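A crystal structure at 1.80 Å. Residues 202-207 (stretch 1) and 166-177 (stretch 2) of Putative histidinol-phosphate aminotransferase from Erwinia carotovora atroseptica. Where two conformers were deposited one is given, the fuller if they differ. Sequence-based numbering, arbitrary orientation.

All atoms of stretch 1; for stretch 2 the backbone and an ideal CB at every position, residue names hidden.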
# COMPACT_ATOMS: atom_id res chain seq x y z
N ALA A 202 -1.63 -24.07 13.66
CA ALA A 202 -3.00 -23.53 13.67
C ALA A 202 -3.42 -22.96 12.28
O ALA A 202 -2.66 -22.22 11.62
CB ALA A 202 -3.15 -22.43 14.77
N GLU A 203 -4.63 -23.31 11.86
CA GLU A 203 -5.23 -22.84 10.62
C GLU A 203 -6.35 -21.81 10.84
O GLU A 203 -6.97 -21.37 9.89
CB GLU A 203 -5.76 -24.05 9.85
CG GLU A 203 -4.64 -25.09 9.62
CD GLU A 203 -5.03 -26.30 8.78
OE1 GLU A 203 -5.95 -26.21 7.95
OE2 GLU A 203 -4.38 -27.36 8.98
N ASN A 204 -6.60 -21.43 12.11
CA ASN A 204 -7.66 -20.50 12.45
C ASN A 204 -7.15 -19.20 13.09
O ASN A 204 -7.90 -18.52 13.81
CB ASN A 204 -8.69 -21.19 13.35
CG ASN A 204 -8.16 -21.54 14.75
OD1 ASN A 204 -6.97 -21.61 14.99
ND2 ASN A 204 -9.08 -21.83 15.67
N ILE A 205 -5.89 -18.85 12.83
CA ILE A 205 -5.31 -17.63 13.38
C ILE A 205 -4.58 -16.82 12.32
O ILE A 205 -3.74 -17.37 11.61
CB ILE A 205 -4.22 -17.90 14.47
CG1 ILE A 205 -4.68 -18.92 15.50
CG2 ILE A 205 -3.79 -16.56 15.09
CD1 ILE A 205 -3.58 -19.34 16.53
N ILE A 206 -4.90 -15.53 12.25
CA ILE A 206 -4.12 -14.50 11.52
C ILE A 206 -3.50 -13.57 12.60
O ILE A 206 -4.21 -12.93 13.39
CB ILE A 206 -5.05 -13.70 10.50
CG1 ILE A 206 -5.65 -14.64 9.45
CG2 ILE A 206 -4.32 -12.50 9.85
CD1 ILE A 206 -7.00 -14.09 8.74
N LEU A 207 -2.18 -13.54 12.65
CA LEU A 207 -1.44 -12.60 13.45
C LEU A 207 -1.06 -11.44 12.58
O LEU A 207 -0.49 -11.61 11.49
CB LEU A 207 -0.18 -13.24 14.00
CG LEU A 207 0.86 -12.38 14.70
CD1 LEU A 207 0.24 -11.63 15.89
CD2 LEU A 207 2.00 -13.27 15.14
N UNK A 166 -9.32 -20.91 24.06
CA UNK A 166 -10.44 -20.64 23.15
C UNK A 166 -10.06 -20.95 21.70
O UNK A 166 -10.78 -21.68 21.01
CB UNK A 166 -10.89 -19.18 23.27
N UNK A 167 -8.91 -20.44 21.28
CA UNK A 167 -8.47 -20.63 19.88
C UNK A 167 -8.14 -22.11 19.62
O UNK A 167 -8.50 -22.67 18.58
CB UNK A 167 -7.25 -19.76 19.58
N UNK A 168 -7.48 -22.73 20.58
CA UNK A 168 -7.09 -24.12 20.47
C UNK A 168 -8.32 -25.04 20.40
O UNK A 168 -8.24 -26.12 19.85
CB UNK A 168 -6.20 -24.51 21.65
N UNK A 169 -9.47 -24.60 20.93
CA UNK A 169 -10.69 -25.40 20.89
C UNK A 169 -11.32 -25.44 19.50
O UNK A 169 -12.26 -26.18 19.29
CB UNK A 169 -11.70 -24.85 21.90
N UNK A 170 -10.85 -24.61 18.57
CA UNK A 170 -11.36 -24.57 17.19
C UNK A 170 -12.89 -24.45 17.04
O UNK A 170 -13.52 -25.31 16.43
CB UNK A 170 -10.90 -25.84 16.46
N UNK A 171 -13.47 -23.38 17.58
CA UNK A 171 -14.90 -23.19 17.33
C UNK A 171 -15.23 -23.18 15.82
O UNK A 171 -14.48 -22.65 14.98
CB UNK A 171 -15.37 -21.88 17.97
N UNK A 172 -16.33 -23.84 15.49
CA UNK A 172 -16.67 -24.10 14.12
C UNK A 172 -16.75 -22.79 13.38
O UNK A 172 -17.26 -21.81 13.90
CB UNK A 172 -17.98 -24.88 14.01
N UNK A 173 -16.22 -22.78 12.16
CA UNK A 173 -16.45 -21.67 11.26
C UNK A 173 -15.99 -20.32 11.80
O UNK A 173 -16.71 -19.33 11.63
CB UNK A 173 -17.94 -21.60 10.92
N UNK A 174 -14.84 -20.30 12.48
CA UNK A 174 -14.36 -19.11 13.16
C UNK A 174 -12.89 -18.86 12.84
O UNK A 174 -12.07 -19.75 12.97
CB UNK A 174 -14.56 -19.24 14.67
N UNK A 175 -12.60 -17.64 12.39
CA UNK A 175 -11.23 -17.18 12.15
C UNK A 175 -10.91 -16.10 13.18
O UNK A 175 -11.72 -15.18 13.38
CB UNK A 175 -11.06 -16.65 10.72
N UNK A 176 -9.73 -16.21 13.80
CA UNK A 176 -9.28 -15.28 14.80
C UNK A 176 -8.24 -14.39 14.14
O UNK A 176 -7.29 -14.90 13.55
CB UNK A 176 -8.72 -16.00 16.03
N UNK A 177 -8.43 -13.09 14.22
CA UNK A 177 -7.41 -12.12 13.85
C UNK A 177 -6.87 -11.52 15.15
O UNK A 177 -7.60 -10.89 15.91
CB UNK A 177 -7.97 -11.04 12.92

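At position 166 the backbone is helical and nothing of stretch 1 lies within 5.5 Å of the ideal CB, so stretch 1 sets no preference. The residue is Trp166, whose indole stays clear of stretch 1.

Position 167, also helical, points its CB toward stretch 1, 4.8 Å from both Asn204 ND2 and Ile205 CD1. An aliphatic chain of moderate length could meet the isoleucine, and a small polar one could address the amide. The residue is Ile167; its CG2 packs against Ile205 CG1 at 3.5 Å. Its backbone serves the amide instead: Asn204 ND2 donates to Ile167 O at 3.1 Å, nearly linear, while N of 170 donates to Ile167 O at 3.0 Å.

Positions 168 and 169 direct their CBs away from stretch 1, and many residues would fit. They are Ala168 and Ser169, the latter turning its hydroxyl back on the helix, with OG donating to Trp166 O at 2.7 Å.

Position 170 leaves the helix with positive phi (51°), which favours glycine or asparagine but does not exclude others. Its CB points sideways, 4.5 Å from Asn204 ND2, with room for a long chain polar at its end. The residue is Lys170. Its end comes nearer to stretch 1 and works through solvent: NZ donates to water 2 at 3.0 Å, and this water also accepts from Glu203 N at 2.9 Å.

Positions 171 to 174 form a type II turn. Phi of -55° at 171 suits proline, and Pro171 is found there. Position 172, out of reach of stretch 1, suits almost any residue; it is Ala172. At 173 phi is 59°, where glycine or asparagine is expected; Asn173 fills it.

Position 174 begins the strand with a sideways CB, and extended angles welcome a beta-branched residue. Thr174 closes back on the turn, OG1 donating to Ala172 O at 2.9 Å. Water 3 links the backbone to stretch 1, donating to Pro171 O (2.7 Å) and Thr174 O (2.8 Å) and accepting from Asn204 ND2 (2.9 Å).

Position 175 has its CB sideways, 4.8 Å from Asn204 O and 5.2 Å from Ile206 CD1. A long, flexible apolar chain could reach across. The residue is Met175, present as selenomethionine: CG lies 3.7 Å from Ile206 CD1, and SE approaches Asn204 C at 3.4 Å.

Position 176 pairs in parallel with Ile205, their side chains on the same face of the sheet. Its N donates to Asn204 O at 2.9 Å and its O accepts from Ile206 N at 2.8 Å, bonds that any residue but proline could make. A large apolar side chain suits the face shared with Ile205; Phe176 supplies it, with Asn204 O near the edge of its ring.

Position 177 pairs with Ile206 on the other face, its CB 4.2 Å from Ile206 O. Valine, isoleucine or leucine would suit an extended strand beside an isoleucine. Ile177 is present, CG1 lying 4.2 Å from Ile206 CD1, and its CA makes a CA-H...O contact with Ile206 O at 3.3 Å.

Stretch 2, residues 166-177: WIASKPANTMFI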
# COMPACT_ATOMS: atom_id res chain seq x y z
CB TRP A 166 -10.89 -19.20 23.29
CG TRP A 166 -12.08 -18.80 22.45
CD1 TRP A 166 -13.05 -19.62 21.93
CD2 TRP A 166 -12.45 -17.47 22.09
NE1 TRP A 166 -13.98 -18.88 21.25
CE2 TRP A 166 -13.64 -17.55 21.34
CE3 TRP A 166 -11.89 -16.22 22.34
CZ2 TRP A 166 -14.28 -16.43 20.84
CZ3 TRP A 166 -12.52 -15.10 21.83
CH2 TRP A 166 -13.70 -15.21 21.09
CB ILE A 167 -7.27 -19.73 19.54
CG1 ILE A 167 -7.68 -18.26 19.67
CG2 ILE A 167 -6.70 -20.07 18.11
CD1 ILE A 167 -6.57 -17.25 19.38
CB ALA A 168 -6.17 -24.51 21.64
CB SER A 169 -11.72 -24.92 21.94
OG SER A 169 -12.42 -23.75 21.54
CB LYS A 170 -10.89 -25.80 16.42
CG LYS A 170 -9.38 -25.85 16.28
CD LYS A 170 -8.91 -27.08 15.51
CE LYS A 170 -7.48 -27.45 15.94
NZ LYS A 170 -6.55 -26.24 16.15
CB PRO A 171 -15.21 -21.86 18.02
CG PRO A 171 -13.91 -21.17 18.15
CD PRO A 171 -12.84 -22.21 18.21
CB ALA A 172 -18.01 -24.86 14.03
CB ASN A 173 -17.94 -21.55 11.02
CG ASN A 173 -18.33 -22.08 9.74
OD1 ASN A 173 -18.15 -21.42 8.71
ND2 ASN A 173 -18.89 -23.29 9.76
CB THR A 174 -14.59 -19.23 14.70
OG1 THR A 174 -16.00 -19.45 14.95
CG2 THR A 174 -14.13 -17.97 15.45
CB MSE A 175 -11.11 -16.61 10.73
CG MSE A 175 -9.81 -15.92 10.41
SE MSE A 175 -8.34 -17.19 10.56
CE MSE A 175 -8.40 -18.09 8.91
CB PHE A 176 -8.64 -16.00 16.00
CG PHE A 176 -9.61 -16.73 16.84
CD1 PHE A 176 -9.99 -18.03 16.52
CD2 PHE A 176 -10.18 -16.11 17.96
CE1 PHE A 176 -10.96 -18.70 17.29
CE2 PHE A 176 -11.13 -16.78 18.73
CZ PHE A 176 -11.54 -18.05 18.39
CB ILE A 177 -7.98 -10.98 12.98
CG1 ILE A 177 -8.62 -11.49 11.67
CG2 ILE A 177 -6.88 -9.93 12.67
CD1 ILE A 177 -9.51 -10.44 10.97
O HOH W 1 -5.94 -23.63 16.55
O HOH W 2 -6.20 -25.20 13.40
O HOH W 3 -11.86 -21.84 14.87
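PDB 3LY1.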